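Nucleoporin NUP159 (Saccharomyces cerevisiae, PDB 1XIP) serves in the nuclear pore complex, where its N-terminal beta-propeller domain functions in mRNA export by tethering the helicase Dbp5 to the pore. Local coordinates at residues V102-N106 / A107-L111. Residues are numbered along the deposited sequence; the frame is centred on the assembly and turned at random.
Sequences VSTRN and ALYSL
The ring of Y109 takes T104 at its edge, close to the ring plane, where the methyl CG2 of T104 lies 4.0 Å from CE2 of Y109; the threonine lies aslant to the tyrosine. The carbonyl O of V102 approaches the same ring at a slant, and F119 meets it from strand 119-124 with the planes about 20° apart. Y109 CG stands anti to its own carbonyl carbon (chi1 -57°), which sends the ring along the sheet toward the turn and so to T104. V102 projects from the same face of the beta sheet as Y109, and their CB atoms are in apolar contact. The opposite face of the sheet carries S103 and L108, a non-hydrogen-bonded pair, with CD2 of L108 4.0 Å from CB of S103. Between these two layers runs the backbone of an antiparallel hairpin, strands 99-104 and 107-112, the two inner strands of a four-stranded propeller blade. V102 and Y109 form its hydrogen-bonded pair: V102 N gives a nearly straight bond to Y109 O (2.8 Å), and Y109 N returns one to V102 O. Nearer the turn, T104 N donates to A107 O at 2.9 Å. With chi1 at 67°, T104 OG1 sits between its backbone N and carbonyl carbon, and there it accepts from N106 N (3.1 Å), an ST turn, and from A107 N (3.2 Å). S103 OG donates to T104 O in the carbonyl plane, on a lone pair. A valine at T104 would probably keep a methyl against the Y109 ring but leave the N-H groups of N106 and A107 without their shared acceptor, making the turn less firmly held. One hydroxyl oxygen thus gathers two amides of the reversal, while the methyl on the same carbon meets the edge of the Y109 ring, so that T104 probably helps set both the turn and the ring beside it.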
loop_
_atom_site.group_PDB
_atom_site.type_symbol
_atom_site.label_atom_id
_atom_site.label_comp_id
_atom_site.label_asym_id
_atom_site.label_seq_id
_atom_site.Cartn_x
_atom_site.Cartn_y
_atom_site.Cartn_z
ATOM N N VAL A 102 9.177 -12.829 -3.310
ATOM C CA VAL A 102 9.406 -11.754 -4.250
ATOM C C VAL A 102 8.573 -12.044 -5.486
ATOM O O VAL A 102 8.625 -13.130 -6.038
ATOM C CB VAL A 102 10.869 -11.654 -4.637
ATOM C CG1 VAL A 102 11.049 -10.671 -5.812
ATOM C CG2 VAL A 102 11.730 -11.228 -3.431
ATOM N N SER A 103 7.811 -11.059 -5.924
ATOM C CA SER A 103 6.997 -11.237 -7.094
ATOM C C SER A 103 7.264 -10.153 -8.108
ATOM O O SER A 103 7.331 -8.967 -7.763
ATOM C CB SER A 103 5.540 -11.217 -6.706
ATOM O OG SER A 103 4.753 -11.730 -7.747
ATOM N N THR A 104 7.459 -10.563 -9.354
ATOM C CA THR A 104 7.343 -9.647 -10.488
ATOM C C THR A 104 5.905 -9.712 -11.009
ATOM O O THR A 104 5.030 -10.326 -10.391
ATOM C CB THR A 104 8.331 -10.022 -11.645
ATOM O OG1 THR A 104 7.949 -11.283 -12.221
ATOM C CG2 THR A 104 9.763 -10.243 -11.141
ATOM N N ARG A 105 5.674 -9.106 -12.164
ATOM C CA ARG A 105 4.380 -9.183 -12.810
ATOM C C ARG A 105 4.098 -10.602 -13.328
ATOM O O ARG A 105 2.926 -11.018 -13.426
ATOM C CB ARG A 105 4.299 -8.156 -13.941
ATOM C CG ARG A 105 3.670 -6.825 -13.517
ATOM C CD ARG A 105 4.222 -5.594 -14.224
ATOM N NE ARG A 105 3.612 -5.311 -15.540
ATOM C CZ ARG A 105 2.285 -5.308 -15.821
ATOM N NH1 ARG A 105 1.372 -5.615 -14.890
ATOM N NH2 ARG A 105 1.870 -5.014 -17.048
ATOM N N ASN A 106 5.163 -11.351 -13.625
ATOM C CA ASN A 106 5.027 -12.614 -14.354
ATOM C C ASN A 106 5.301 -13.891 -13.571
ATOM O O ASN A 106 4.882 -14.981 -14.003
ATOM C CB ASN A 106 5.869 -12.577 -15.620
ATOM C CG ASN A 106 5.525 -11.394 -16.491
ATOM O OD1 ASN A 106 4.495 -11.383 -17.160
ATOM N ND2 ASN A 106 6.366 -10.352 -16.443
ATOM N N ALA A 107 5.972 -13.755 -12.425
ATOM C CA ALA A 107 6.339 -14.900 -11.595
ATOM C C ALA A 107 6.555 -14.544 -10.125
ATOM O O ALA A 107 6.850 -13.404 -9.795
ATOM C CB ALA A 107 7.589 -15.592 -12.170
ATOM N N LEU A 108 6.411 -15.544 -9.258
ATOM C CA LEU A 108 6.610 -15.425 -7.814
ATOM C C LEU A 108 7.862 -16.203 -7.417
ATOM O O LEU A 108 8.096 -17.301 -7.939
ATOM C CB LEU A 108 5.407 -16.039 -7.105
ATOM C CG LEU A 108 4.914 -15.634 -5.706
ATOM C CD1 LEU A 108 4.534 -16.890 -4.904
ATOM C CD2 LEU A 108 5.875 -14.765 -4.914
ATOM N N TYR A 109 8.656 -15.662 -6.492
ATOM C CA TYR A 109 9.930 -16.289 -6.099
ATOM C C TYR A 109 10.068 -16.367 -4.605
ATOM O O TYR A 109 9.519 -15.532 -3.883
ATOM C CB TYR A 109 11.139 -15.518 -6.655
ATOM C CG TYR A 109 11.123 -15.366 -8.139
ATOM C CD1 TYR A 109 11.481 -16.429 -8.970
ATOM C CD2 TYR A 109 10.726 -14.162 -8.729
ATOM C CE1 TYR A 109 11.448 -16.305 -10.349
ATOM C CE2 TYR A 109 10.697 -14.024 -10.115
ATOM C CZ TYR A 109 11.058 -15.104 -10.913
ATOM O OH TYR A 109 11.029 -14.985 -12.271
ATOM N N SER A 110 10.840 -17.356 -4.155
ATOM C CA SER A 110 11.111 -17.590 -2.740
ATOM C C SER A 110 12.600 -17.570 -2.441
ATOM O O SER A 110 13.381 -18.259 -3.109
ATOM C CB SER A 110 10.593 -18.959 -2.353
ATOM O OG SER A 110 9.679 -18.855 -1.290
ATOM N N LEU A 111 12.997 -16.814 -1.425
ATOM C CA LEU A 111 14.357 -16.914 -0.906
ATOM C C LEU A 111 14.346 -17.512 0.497
ATOM O O LEU A 111 13.608 -17.072 1.366
ATOM C CB LEU A 111 15.052 -15.553 -0.915
ATOM C CG LEU A 111 16.313 -15.406 -0.066
ATOM C CD1 LEU A 111 17.513 -15.963 -0.802
ATOM C CD2 LEU A 111 16.521 -13.954 0.292
#